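Local coordinates for uncharacterized protein (PDB 3PU2) that is of unknown function but belongs to the AHA1 family within the SRPBCC superfamily and may act as an activator of the Hsp90 ATPase, at residues L89-L94 against T104-Q109; A12-F17 against A120-Y125; G59-Q64 against T77-L82; A40-R45 against T141-A146; A31-A36 against C52-H57. All coordinates share one frame; numbering follows the deposited sequence. Where two conformers were deposited one is given.

Contact 1 (L89-L94 against T104-Q109)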
# COMPACT_ATOMS: atom_id res chain seq x y z
N LEU A 89 5.48 -4.91 -8.33
CA LEU A 89 6.05 -3.59 -8.06
C LEU A 89 6.74 -3.69 -6.72
O LEU A 89 6.22 -4.28 -5.77
CB LEU A 89 4.98 -2.50 -8.01
CG LEU A 89 5.55 -1.10 -7.73
CD1 LEU A 89 5.64 -0.33 -9.00
CD2 LEU A 89 4.64 -0.36 -6.76
N ILE A 90 7.93 -3.11 -6.65
CA ILE A 90 8.71 -3.13 -5.43
C ILE A 90 9.25 -1.73 -5.20
O ILE A 90 9.80 -1.09 -6.12
CB ILE A 90 9.89 -4.09 -5.56
CG1 ILE A 90 9.39 -5.48 -5.93
CG2 ILE A 90 10.69 -4.09 -4.27
CD1 ILE A 90 10.49 -6.49 -6.19
N HIS A 91 9.08 -1.24 -3.98
CA HIS A 91 9.60 0.07 -3.65
C HIS A 91 9.97 0.08 -2.20
O HIS A 91 9.58 -0.80 -1.43
CB HIS A 91 8.58 1.17 -3.93
CG HIS A 91 7.38 1.14 -3.03
ND1 HIS A 91 6.18 0.58 -3.40
CD2 HIS A 91 7.20 1.64 -1.79
CE1 HIS A 91 5.31 0.73 -2.42
NE2 HIS A 91 5.90 1.37 -1.43
N SER A 92 10.76 1.07 -1.83
CA SER A 92 11.16 1.21 -0.45
C SER A 92 10.19 2.23 0.14
O SER A 92 9.55 2.97 -0.60
CB SER A 92 12.60 1.72 -0.39
OG SER A 92 12.77 2.86 -1.21
N GLU A 93 10.05 2.23 1.46
CA GLU A 93 9.19 3.20 2.13
C GLU A 93 9.91 3.65 3.37
O GLU A 93 10.63 2.87 4.00
CB GLU A 93 7.86 2.58 2.55
CG GLU A 93 6.72 2.64 1.55
CD GLU A 93 5.36 2.44 2.22
OE1 GLU A 93 5.33 2.07 3.42
OE2 GLU A 93 4.32 2.65 1.56
N LEU A 94 9.73 4.92 3.72
CA LEU A 94 10.32 5.47 4.92
C LEU A 94 9.49 6.65 5.41
O LEU A 94 9.43 7.68 4.76
CB LEU A 94 11.75 5.95 4.65
CG LEU A 94 12.42 6.55 5.90
CD1 LEU A 94 12.48 5.52 7.02
CD2 LEU A 94 13.83 6.98 5.55
N THR A 104 11.68 0.45 4.97
CA THR A 104 11.05 -0.84 4.68
C THR A 104 10.95 -1.12 3.19
O THR A 104 10.91 -0.19 2.36
CB THR A 104 9.61 -0.93 5.28
OG1 THR A 104 8.77 0.06 4.67
CG2 THR A 104 9.64 -0.69 6.78
N LEU A 105 10.89 -2.40 2.83
CA LEU A 105 10.76 -2.77 1.42
C LEU A 105 9.41 -3.44 1.23
O LEU A 105 9.13 -4.48 1.84
CB LEU A 105 11.87 -3.72 0.99
CG LEU A 105 11.97 -3.90 -0.52
CD1 LEU A 105 12.90 -2.83 -1.10
CD2 LEU A 105 12.51 -5.28 -0.84
N VAL A 106 8.59 -2.86 0.36
CA VAL A 106 7.25 -3.33 0.09
C VAL A 106 7.08 -4.00 -1.25
O VAL A 106 7.43 -3.44 -2.28
CB VAL A 106 6.28 -2.15 0.14
CG1 VAL A 106 4.88 -2.64 0.00
CG2 VAL A 106 6.47 -1.39 1.44
N THR A 107 6.51 -5.20 -1.24
CA THR A 107 6.32 -5.98 -2.46
C THR A 107 4.85 -6.23 -2.78
O THR A 107 4.12 -6.79 -1.97
CB THR A 107 7.04 -7.34 -2.32
OG1 THR A 107 8.34 -7.13 -1.74
CG2 THR A 107 7.19 -8.02 -3.68
N LEU A 108 4.43 -5.82 -3.96
CA LEU A 108 3.05 -6.03 -4.39
C LEU A 108 3.03 -6.96 -5.58
O LEU A 108 3.66 -6.71 -6.61
CB LEU A 108 2.40 -4.70 -4.80
CG LEU A 108 2.45 -3.55 -3.79
CD1 LEU A 108 2.09 -2.27 -4.51
CD2 LEU A 108 1.51 -3.80 -2.61
N GLN A 109 2.27 -8.03 -5.45
CA GLN A 109 2.15 -9.00 -6.52
C GLN A 109 0.66 -9.13 -6.87
O GLN A 109 -0.17 -9.36 -6.00
CB GLN A 109 2.69 -10.35 -6.04
CG GLN A 109 3.34 -11.22 -7.10
CD GLN A 109 4.83 -11.42 -6.83
OE1 GLN A 109 5.25 -11.54 -5.67
NE2 GLN A 109 5.62 -11.46 -7.89

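Contact 2 (A12-F17 against A120-Y125)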
# COMPACT_ATOMS: atom_id res chain seq x y z
N ALA A 12 10.02 -13.28 11.18
CA ALA A 12 10.47 -12.38 12.24
C ALA A 12 10.65 -10.93 11.82
O ALA A 12 10.69 -10.03 12.67
CB ALA A 12 11.76 -12.91 12.85
N THR A 13 10.78 -10.69 10.52
CA THR A 13 10.96 -9.34 10.01
C THR A 13 10.14 -9.13 8.75
O THR A 13 10.42 -8.20 7.99
CB THR A 13 12.44 -9.03 9.66
OG1 THR A 13 12.83 -9.81 8.52
CG2 THR A 13 13.37 -9.34 10.84
N ARG A 14 9.13 -9.96 8.53
CA ARG A 14 8.33 -9.86 7.32
C ARG A 14 6.83 -10.00 7.59
O ARG A 14 6.41 -10.90 8.31
CB ARG A 14 8.79 -10.94 6.34
CG ARG A 14 8.16 -10.93 4.98
CD ARG A 14 8.51 -12.22 4.25
NE ARG A 14 7.95 -12.27 2.90
CZ ARG A 14 8.35 -11.50 1.89
NH1 ARG A 14 9.31 -10.62 2.09
NH2 ARG A 14 7.80 -11.63 0.69
N LEU A 15 6.02 -9.11 7.02
CA LEU A 15 4.56 -9.17 7.18
C LEU A 15 3.91 -9.39 5.84
O LEU A 15 4.28 -8.77 4.85
CB LEU A 15 4.02 -7.88 7.82
CG LEU A 15 4.16 -7.82 9.35
CD1 LEU A 15 3.77 -6.44 9.86
CD2 LEU A 15 3.29 -8.88 9.97
N GLU A 16 2.94 -10.30 5.80
CA GLU A 16 2.27 -10.63 4.56
C GLU A 16 0.77 -10.38 4.64
O GLU A 16 0.16 -10.51 5.70
CB GLU A 16 2.55 -12.10 4.21
CG GLU A 16 4.01 -12.38 3.83
CD GLU A 16 4.39 -13.86 3.92
OE1 GLU A 16 3.53 -14.73 3.64
OE2 GLU A 16 5.56 -14.15 4.26
N PHE A 17 0.17 -10.00 3.51
CA PHE A 17 -1.26 -9.73 3.44
C PHE A 17 -1.74 -10.13 2.06
O PHE A 17 -0.97 -10.10 1.10
CB PHE A 17 -1.56 -8.23 3.65
CG PHE A 17 -1.01 -7.66 4.93
CD1 PHE A 17 -1.73 -7.75 6.11
CD2 PHE A 17 0.23 -7.05 4.95
CE1 PHE A 17 -1.22 -7.22 7.29
CE2 PHE A 17 0.76 -6.52 6.13
CZ PHE A 17 0.03 -6.61 7.31
N ALA A 120 -1.32 -9.58 -3.37
CA ALA A 120 -0.44 -10.15 -2.35
C ALA A 120 0.57 -9.05 -2.03
O ALA A 120 1.24 -8.52 -2.93
CB ALA A 120 0.26 -11.38 -2.88
N MSE A 121 0.66 -8.69 -0.75
CA MSE A 121 1.57 -7.65 -0.31
C MSE A 121 2.46 -8.13 0.82
O MSE A 121 2.02 -8.84 1.72
CB MSE A 121 0.77 -6.44 0.15
CG MSE A 121 1.63 -5.37 0.81
SE MSE A 121 0.73 -3.70 1.11
CE MSE A 121 1.20 -3.46 2.96
N ALA A 122 3.73 -7.74 0.76
CA ALA A 122 4.71 -8.12 1.78
C ALA A 122 5.58 -6.91 2.13
O ALA A 122 5.93 -6.10 1.26
CB ALA A 122 5.59 -9.22 1.27
N VAL A 123 5.92 -6.80 3.41
CA VAL A 123 6.73 -5.70 3.88
C VAL A 123 7.88 -6.28 4.68
O VAL A 123 7.66 -6.95 5.68
CB VAL A 123 5.90 -4.74 4.78
CG1 VAL A 123 6.72 -3.53 5.17
CG2 VAL A 123 4.66 -4.30 4.05
N ASP A 124 9.11 -6.06 4.21
CA ASP A 124 10.28 -6.55 4.92
C ASP A 124 10.77 -5.40 5.77
O ASP A 124 10.98 -4.30 5.26
CB ASP A 124 11.39 -6.98 3.96
CG ASP A 124 11.06 -8.25 3.20
OD1 ASP A 124 10.67 -9.25 3.85
OD2 ASP A 124 11.20 -8.25 1.96
N TYR A 125 10.96 -5.66 7.06
CA TYR A 125 11.42 -4.66 8.01
C TYR A 125 12.91 -4.76 8.33
O TYR A 125 13.55 -5.78 8.05
CB TYR A 125 10.58 -4.77 9.29
CG TYR A 125 9.13 -4.39 9.06
CD1 TYR A 125 8.74 -3.04 9.07
CD2 TYR A 125 8.17 -5.35 8.75
CE1 TYR A 125 7.43 -2.66 8.77
CE2 TYR A 125 6.86 -4.97 8.44
CZ TYR A 125 6.51 -3.63 8.45
OH TYR A 125 5.26 -3.25 8.07

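Contact 3 (G59-Q64 against T77-L82)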
# COMPACT_ATOMS: atom_id res chain seq x y z
N GLY A 59 13.59 3.44 -10.50
CA GLY A 59 14.16 4.71 -10.08
C GLY A 59 13.12 5.75 -9.72
O GLY A 59 13.44 6.84 -9.25
N GLY A 60 11.85 5.41 -9.93
CA GLY A 60 10.77 6.33 -9.64
C GLY A 60 10.71 6.85 -8.22
O GLY A 60 11.15 6.19 -7.28
N LEU A 61 10.16 8.04 -8.07
CA LEU A 61 10.01 8.67 -6.78
C LEU A 61 8.61 8.42 -6.24
O LEU A 61 7.64 8.37 -6.99
CB LEU A 61 10.27 10.18 -6.87
CG LEU A 61 10.02 11.02 -5.60
CD1 LEU A 61 10.66 10.36 -4.38
CD2 LEU A 61 10.58 12.42 -5.81
N ILE A 62 8.52 8.26 -4.93
CA ILE A 62 7.27 8.05 -4.23
C ILE A 62 7.28 9.05 -3.10
O ILE A 62 8.18 9.05 -2.26
CB ILE A 62 7.17 6.63 -3.62
CG1 ILE A 62 6.80 5.61 -4.69
CG2 ILE A 62 6.13 6.62 -2.52
CD1 ILE A 62 6.81 4.20 -4.16
N ARG A 63 6.27 9.92 -3.08
CA ARG A 63 6.16 10.92 -2.02
C ARG A 63 4.68 11.05 -1.66
O ARG A 63 3.87 11.36 -2.52
CB ARG A 63 6.73 12.26 -2.52
CG ARG A 63 6.60 13.43 -1.54
CD ARG A 63 7.07 13.05 -0.15
NE ARG A 63 6.91 14.16 0.80
CZ ARG A 63 7.11 14.06 2.12
NH1 ARG A 63 7.46 12.90 2.66
NH2 ARG A 63 6.95 15.12 2.89
N GLN A 64 4.34 10.77 -0.40
CA GLN A 64 2.95 10.84 0.05
C GLN A 64 2.80 11.64 1.34
O GLN A 64 3.61 11.51 2.26
CB GLN A 64 2.39 9.43 0.26
CG GLN A 64 2.51 8.58 -1.01
CD GLN A 64 1.98 7.15 -0.86
OE1 GLN A 64 2.47 6.38 -0.04
NE2 GLN A 64 0.99 6.80 -1.67
N THR A 77 8.44 8.70 1.99
CA THR A 77 9.17 8.81 0.75
C THR A 77 9.64 7.40 0.48
O THR A 77 9.74 6.58 1.39
CB THR A 77 10.41 9.69 0.90
OG1 THR A 77 10.12 10.76 1.81
CG2 THR A 77 10.79 10.28 -0.44
N GLY A 78 9.93 7.12 -0.78
CA GLY A 78 10.39 5.80 -1.15
C GLY A 78 10.85 5.87 -2.58
O GLY A 78 10.70 6.91 -3.25
N ARG A 79 11.40 4.77 -3.06
CA ARG A 79 11.89 4.71 -4.42
C ARG A 79 11.36 3.44 -5.05
O ARG A 79 11.31 2.40 -4.39
CB ARG A 79 13.42 4.67 -4.37
CG ARG A 79 14.13 5.34 -5.53
CD ARG A 79 13.66 6.78 -5.69
NE ARG A 79 14.77 7.71 -5.85
CZ ARG A 79 14.64 8.96 -6.27
NH1 ARG A 79 13.44 9.43 -6.58
NH2 ARG A 79 15.71 9.74 -6.37
N VAL A 80 10.94 3.50 -6.31
CA VAL A 80 10.51 2.28 -6.97
C VAL A 80 11.79 1.52 -7.37
O VAL A 80 12.65 2.07 -8.05
CB VAL A 80 9.72 2.60 -8.23
CG1 VAL A 80 9.31 1.33 -8.92
CG2 VAL A 80 8.50 3.41 -7.88
N ILE A 81 11.92 0.26 -6.93
CA ILE A 81 13.09 -0.57 -7.24
C ILE A 81 12.91 -1.30 -8.56
O ILE A 81 13.86 -1.49 -9.31
CB ILE A 81 13.32 -1.65 -6.19
CG1 ILE A 81 13.37 -1.03 -4.79
CG2 ILE A 81 14.62 -2.34 -6.45
CD1 ILE A 81 14.32 0.14 -4.67
N LEU A 82 11.69 -1.73 -8.83
CA LEU A 82 11.38 -2.41 -10.08
C LEU A 82 9.88 -2.42 -10.32
O LEU A 82 9.10 -2.44 -9.37
CB LEU A 82 11.95 -3.84 -10.08
CG LEU A 82 11.13 -5.05 -9.65
CD1 LEU A 82 9.85 -5.14 -10.45
CD2 LEU A 82 11.97 -6.32 -9.88

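Contact 4 (A40-R45 against T141-A146)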
# COMPACT_ATOMS: atom_id res chain seq x y z
N ALA A 40 -8.11 8.93 -3.60
CA ALA A 40 -9.51 8.56 -3.46
C ALA A 40 -9.80 7.29 -2.65
O ALA A 40 -10.96 6.89 -2.53
CB ALA A 40 -10.14 8.47 -4.83
N TRP A 41 -8.77 6.64 -2.11
CA TRP A 41 -9.00 5.44 -1.31
C TRP A 41 -7.95 5.18 -0.25
O TRP A 41 -8.28 4.77 0.87
CB TRP A 41 -9.12 4.20 -2.19
CG TRP A 41 -7.86 3.80 -2.88
CD1 TRP A 41 -7.40 4.25 -4.10
CD2 TRP A 41 -6.89 2.86 -2.41
NE1 TRP A 41 -6.21 3.64 -4.40
CE2 TRP A 41 -5.87 2.79 -3.38
CE3 TRP A 41 -6.78 2.08 -1.25
CZ2 TRP A 41 -4.75 1.96 -3.24
CZ3 TRP A 41 -5.66 1.25 -1.11
CH2 TRP A 41 -4.66 1.20 -2.10
N LEU A 42 -6.69 5.41 -0.58
CA LEU A 42 -5.59 5.17 0.36
C LEU A 42 -5.38 6.29 1.38
O LEU A 42 -4.45 7.09 1.28
CB LEU A 42 -4.30 4.93 -0.41
CG LEU A 42 -3.07 4.68 0.46
CD1 LEU A 42 -3.30 3.51 1.40
CD2 LEU A 42 -1.88 4.42 -0.46
N PHE A 43 -6.25 6.32 2.38
CA PHE A 43 -6.20 7.31 3.44
C PHE A 43 -6.94 6.74 4.65
O PHE A 43 -7.74 5.83 4.52
CB PHE A 43 -6.89 8.59 2.99
CG PHE A 43 -8.35 8.42 2.74
CD1 PHE A 43 -9.28 8.67 3.74
CD2 PHE A 43 -8.81 7.99 1.49
CE1 PHE A 43 -10.65 8.51 3.51
CE2 PHE A 43 -10.19 7.82 1.24
CZ PHE A 43 -11.11 8.08 2.26
N ALA A 44 -6.64 7.27 5.84
CA ALA A 44 -7.33 6.81 7.04
C ALA A 44 -8.37 7.86 7.44
O ALA A 44 -8.40 8.95 6.88
CB ALA A 44 -6.35 6.57 8.16
N ARG A 45 -9.20 7.51 8.42
CA ARG A 45 -10.26 8.38 8.93
C ARG A 45 -9.73 9.73 9.44
O ARG A 45 -9.00 9.80 10.44
CB ARG A 45 -11.01 7.64 10.04
CG ARG A 45 -12.46 8.09 10.28
CD ARG A 45 -13.18 7.16 11.26
NE ARG A 45 -12.51 7.07 12.56
CZ ARG A 45 -12.38 8.09 13.41
NH1 ARG A 45 -12.87 9.28 13.11
NH2 ARG A 45 -11.75 7.91 14.57
N THR A 141 -5.54 -2.86 10.34
CA THR A 141 -6.88 -2.38 10.46
C THR A 141 -7.11 -1.25 9.53
O THR A 141 -8.13 -1.14 8.88
CB THR A 141 -7.07 -1.85 11.85
OG1 THR A 141 -7.78 -2.81 12.61
CG2 THR A 141 -7.86 -0.60 11.81
N GLU A 142 -6.15 -0.37 9.47
CA GLU A 142 -6.28 0.77 8.66
C GLU A 142 -6.12 0.40 7.24
O GLU A 142 -6.58 1.09 6.37
CB GLU A 142 -5.20 1.72 9.03
CG GLU A 142 -5.47 2.37 10.28
CD GLU A 142 -4.52 3.45 10.50
OE1 GLU A 142 -4.05 3.99 9.51
OE2 GLU A 142 -4.21 3.77 11.65
N MSE A 143 -5.45 -0.69 7.00
CA MSE A 143 -5.18 -1.05 5.65
C MSE A 143 -6.31 -1.85 5.06
O MSE A 143 -6.44 -1.92 3.87
CB MSE A 143 -3.84 -1.77 5.59
CG MSE A 143 -3.32 -2.02 4.19
SE MSE A 143 -2.36 -0.70 3.47
CE MSE A 143 -3.38 -0.29 2.12
N GLU A 144 -7.19 -2.39 5.90
CA GLU A 144 -8.45 -2.98 5.45
C GLU A 144 -9.47 -1.88 5.24
O GLU A 144 -10.28 -1.93 4.31
CB GLU A 144 -8.96 -4.01 6.46
CG GLU A 144 -10.31 -4.66 6.10
CD GLU A 144 -10.41 -5.15 4.64
OE1 GLU A 144 -9.42 -5.68 4.11
OE2 GLU A 144 -11.49 -5.01 4.03
N GLU A 145 -9.45 -0.87 6.10
CA GLU A 145 -10.37 0.24 5.95
C GLU A 145 -10.09 0.89 4.58
O GLU A 145 -11.02 1.36 3.90
CB GLU A 145 -10.17 1.26 7.08
CG GLU A 145 -11.01 2.53 6.97
CD GLU A 145 -10.78 3.50 8.14
OE1 GLU A 145 -9.61 3.87 8.40
OE2 GLU A 145 -11.78 3.88 8.79
N ALA A 146 -8.83 0.92 4.18
CA ALA A 146 -8.47 1.51 2.91
C ALA A 146 -8.95 0.65 1.75
O ALA A 146 -9.53 1.17 0.79
CB ALA A 146 -6.96 1.71 2.82

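Contact 5 (A31-A36 against C52-H57)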
# COMPACT_ATOMS: atom_id res chain seq x y z
N ALA A 31 -5.07 1.72 -10.00
CA ALA A 31 -5.55 2.20 -8.71
C ALA A 31 -4.40 2.27 -7.72
O ALA A 31 -4.30 3.22 -6.95
CB ALA A 31 -6.63 1.27 -8.19
N LEU A 32 -3.55 1.25 -7.73
CA LEU A 32 -2.41 1.15 -6.83
C LEU A 32 -1.20 2.03 -7.17
O LEU A 32 -0.35 2.27 -6.31
CB LEU A 32 -1.96 -0.30 -6.76
CG LEU A 32 -2.91 -1.24 -6.02
CD1 LEU A 32 -2.69 -2.65 -6.46
CD2 LEU A 32 -2.68 -1.13 -4.53
N THR A 33 -1.14 2.52 -8.41
CA THR A 33 0.01 3.32 -8.83
C THR A 33 -0.26 4.70 -9.45
O THR A 33 0.69 5.40 -9.82
CB THR A 33 0.86 2.53 -9.84
OG1 THR A 33 0.27 2.61 -11.14
CG2 THR A 33 0.95 1.05 -9.41
N SER A 34 -1.52 5.10 -9.58
CA SER A 34 -1.81 6.40 -10.16
C SER A 34 -1.97 7.51 -9.11
O SER A 34 -2.65 7.36 -8.11
CB SER A 34 -3.07 6.31 -11.02
OG SER A 34 -3.31 7.55 -11.66
N PRO A 35 -1.31 8.66 -9.34
CA PRO A 35 -1.39 9.78 -8.41
C PRO A 35 -2.78 10.42 -8.36
O PRO A 35 -3.10 11.13 -7.41
CB PRO A 35 -0.34 10.75 -8.95
CG PRO A 35 0.66 9.82 -9.59
CD PRO A 35 -0.24 8.88 -10.32
N ALA A 36 -3.59 10.18 -9.38
CA ALA A 36 -4.93 10.75 -9.42
C ALA A 36 -5.99 9.86 -8.77
O ALA A 36 -7.07 10.33 -8.42
CB ALA A 36 -5.32 11.05 -10.87
N CYS A 52 0.57 13.57 -3.53
CA CYS A 52 0.82 12.24 -4.01
C CYS A 52 1.62 12.16 -5.30
O CYS A 52 1.12 12.40 -6.40
CB CYS A 52 -0.49 11.48 -4.19
SG CYS A 52 -0.23 9.72 -4.48
N VAL A 53 2.89 11.81 -5.14
CA VAL A 53 3.79 11.63 -6.25
C VAL A 53 4.09 10.14 -6.30
O VAL A 53 4.54 9.55 -5.32
CB VAL A 53 5.11 12.42 -6.01
CG1 VAL A 53 6.10 12.16 -7.16
CG2 VAL A 53 4.79 13.91 -5.88
N PHE A 54 3.82 9.54 -7.45
CA PHE A 54 4.08 8.11 -7.64
C PHE A 54 4.48 7.95 -9.11
O PHE A 54 3.78 8.41 -10.02
CB PHE A 54 2.81 7.31 -7.33
CG PHE A 54 3.08 5.90 -6.86
CD1 PHE A 54 3.13 5.60 -5.51
CD2 PHE A 54 3.22 4.87 -7.77
CE1 PHE A 54 3.31 4.29 -5.08
CE2 PHE A 54 3.41 3.55 -7.35
CZ PHE A 54 3.45 3.26 -5.99
N GLU A 55 5.63 7.32 -9.31
CA GLU A 55 6.17 7.08 -10.64
C GLU A 55 6.49 5.59 -10.62
O GLU A 55 7.50 5.19 -10.05
CB GLU A 55 7.43 7.92 -10.81
CG GLU A 55 7.29 9.34 -10.25
CD GLU A 55 8.57 10.18 -10.34
OE1 GLU A 55 9.66 9.67 -9.99
OE2 GLU A 55 8.49 11.36 -10.75
N PRO A 56 5.63 4.75 -11.23
CA PRO A 56 5.81 3.29 -11.28
C PRO A 56 6.74 2.71 -12.34
O PRO A 56 6.33 1.87 -13.14
CB PRO A 56 4.39 2.78 -11.44
CG PRO A 56 3.82 3.77 -12.37
CD PRO A 56 4.34 5.12 -11.83
N HIS A 57 8.00 3.16 -12.32
CA HIS A 57 9.04 2.70 -13.23
C HIS A 57 10.35 2.75 -12.45
O HIS A 57 10.51 3.62 -11.60
CB HIS A 57 9.11 3.59 -14.48
CG HIS A 57 9.27 5.05 -14.19
ND1 HIS A 57 10.34 5.55 -13.47
CD2 HIS A 57 8.52 6.11 -14.56
CE1 HIS A 57 10.24 6.87 -13.42
NE2 HIS A 57 9.15 7.24 -14.07

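Contact 1 (L89-L94 against T104-Q109)
Leu-89 begins the pairing with Leu-108: each gives its N-H to the other's carbonyl, and their side chains run side by side with Leu-89 CD2 3.9 Å from Leu-108 CD1. Ile-90 belongs to the other face, where its CG2, anti to the backbone N, meets Leu-105 CG at 4.0 Å while CG1 lies against Thr-107 CG2. An alanine at Leu-105 would probably leave Ile-90 CG2 without this apolar neighbour and open a gap beside it. His-91 rejoins the face of Leu-89. Val-106 CB comes over one side of its ring, 4.1 Å from the centroid and displaced toward the rim, a CH-pi contact held in register by the 2.9 Å bond from Val-106 N to His-91 O. Ser-92, opposite Leu-105, turns its OG to another partner, the N-H of Arg-79 on the next strand. At Glu-93 the backbone N donates to Thr-104 O at 2.7 Å. Its carbonyl accepts Thr-104 N and, weakly, Thr-104 OG1 at 3.4 Å, and its CG rests on Val-106 CG2. Such alternation of hydrogen-bonded and non-hydrogen-bonded pairs marks an antiparallel beta hairpin, here strands 88-93 and 104-113 in the middle of the Bet v 1-like sheet.

Contact 2 (A12-F17 against A120-Y125)
Leu-15 meets Tyr-125, just past the end of strand 116-124, beside the packed face of an antiparallel strand pair, 14-21 with 116-124, which joins the start of the chain to the last long strand of the Bet v 1-like sheet. Leu-15 CD1 lies 3.7 Å from Tyr-125 CE2. Further along, the Phe-17 ring lies beside Met-121, a selenomethionine, with Phe-17 CD2 4.2 Å from Met-121 CE. Met-139 touches Leu-15, Phe-17 and Tyr-125, so helix 139-156 packs on this side. Between the strands the backbone is stitched by paired bonds at Leu-15 with Val-123 and Phe-17 with Met-121, and a nearly straight one from Tyr-125 N to Thr-13 O at 2.8 Å.

The reverse face is looser and polar, its charged residues only partly buried. The Arg-14 chain, with CG anti to the backbone N (chi1 -175°), runs extended alongside Asp-124. Its guanidinium lies over Ala-122, whose CB is 3.3 Å from Arg-14 NH2. A bond to Glu-16 OE2 is weak and doubtfully placed. An alanine at Arg-14 would probably leave the Asp-124 carboxylate without its positive mate across the strands and uncover Ala-122 CB. In the salt bridge Arg-14 NH1 reaches Asp-124 OD1 at 2.6 Å, on the syn side, with the guanidinium and carboxylate planes 34° apart.

Contact 3 (G59-Q64 against T77-L82)
Thr-77 meets Leu-61 and Arg-63 where strands 61-67 and 73-84 form a beta hairpin. Its CG2 lies 3.9 Å from Leu-61 CD1, while its OG1 is 3.5 Å from Arg-63 NH1, a nitrogen whose weak bond goes to Leu-76 O instead. Gly-78 follows as the hydrogen-bonded partner of Ile-62. Each N-H serves the other's carbonyl, although Ile-62 N stands well above the carbonyl plane of Gly-78, 41° out of it. Ile-62 CB lies 3.6 Å from Gly-78 O. Arg-79 is poorly ordered, yet its modelled chain bends at chi2 and chi3 and folds back across the glycines. Gly-59 O lies over one face of the guanidinium, and Leu-61 CB sits at the edge, 3.3 Å from Arg-79 NH1. Val-80 then spans both glycines, receiving Gly-59 N at its O and donating its N to Gly-60 O at 2.9 Å. The side chains of Val-80 and Ile-62 cross at about a right angle, with Val-80 CG2 4.2 Å from Ile-62 CD1. Beyond it, Ile-81 and Leu-82 both face Ile-90 in a classic beta bulge, where the backbone N of Ile-81 bonds to Ile-90 O.

Contact 4 (A40-R45 against T141-A146)
Trp-41 and Ala-146 form the centre of this contact. The carbonyl of Ala-146 comes to the edge of the indole near its plane, 3.5 Å from Trp-41 CE3, and the methyl Ala-146 CB lies 4.1 Å from the same carbon. Leu-42 adds its CD1, which faces Ala-146 CB at 4.3 Å. Farther out the contact becomes polar and slack. Ala-44 CB touches Glu-142 OE1 at 3.7 Å, and Glu-145 sends its carboxylate toward Arg-45 without pairing, Arg-45 NE being 5.0 Å from Glu-145 OE2. The indole is positioned both by its own loop and by the helices. Leu-42 CB lies over the centre of the ring system, and an inverse gamma turn at Leu-42, closed by Phe-43 N to Trp-41 O, bends the chain there. Bonds from Trp-41 NE1 to Ala-31 O and between His-149 ND1 and Trp-41 O tie the loop to helix 25-33 and helix 139-156. The arrangement is consistent with the helix-grip fold of the Bet v 1-like proteins, in which the sheet wraps the long C-terminal helix, here with this loop laid against it.

Contact 5 (A31-A36 against C52-H57)
Phe-54 and Thr-33 cross obliquely, the phenyl ring set against the last turn of a helix, with Phe-54 CE2 3.7 Å from Thr-33 CB. Two carbonyls also approach the ring: Leu-32 O stands 3.9 Å above one face, displaced toward the rim and nearest Phe-54 CZ, while Thr-33 O comes in obliquely to Phe-54 CD2. Thr-33 meets Pro-56 in another manner, the two side chains crossing at about a right angle with Thr-33 CB 3.9 Å from Pro-56 CB. The threonine OG1 bonds to Trp-29 O within its own helix and merely packs against the ring of Pro-56. In the helix-grip fold this is where helix 25-33 ends and the chain turns to pack on strand 49-54, outermost in the sheet within this chain. Leu-38, Ile-62 and Leu-89 also touch Phe-54, placing the ring between the helix end and the sheet. Past the helix, Pro-35 presents its ring to the strand. Pro-35 CG lies 4.0 Å from Phe-54 CB, and Pro-35 CB is 3.4 Å from Cys-52 O. The first torsion of Cys-52 sets SG anti to the backbone N (chi1 -169°), and this places the sulphur 4.1 Å from Pro-35 CA. Pro-56 is the centre of an inverse gamma turn.

In the fold
Contacts 1, 2 and 3 are strand pairings in one antiparallel sheet, and their shared neighbours bind them edge to edge: Thr-107 N lies 2.7 Å from Ala-122 O between contacts 1 and 2, and Ser-92 N 2.9 Å from Arg-79 O between contacts 1 and 3. The centre of contact 1 lies about 8 Å from the centre of the chain, with Leu-89, His-91, Val-106 and Leu-108 buried; the centres of contacts 2 and 3 lie about 12 Å from it, and these two carry more charge on their outer faces. Contacts 4 and 5 instead fasten helices and loops by packing, without backbone pairing, each running from buried residues out to an exposed one, Arg-45 and Pro-35 respectively.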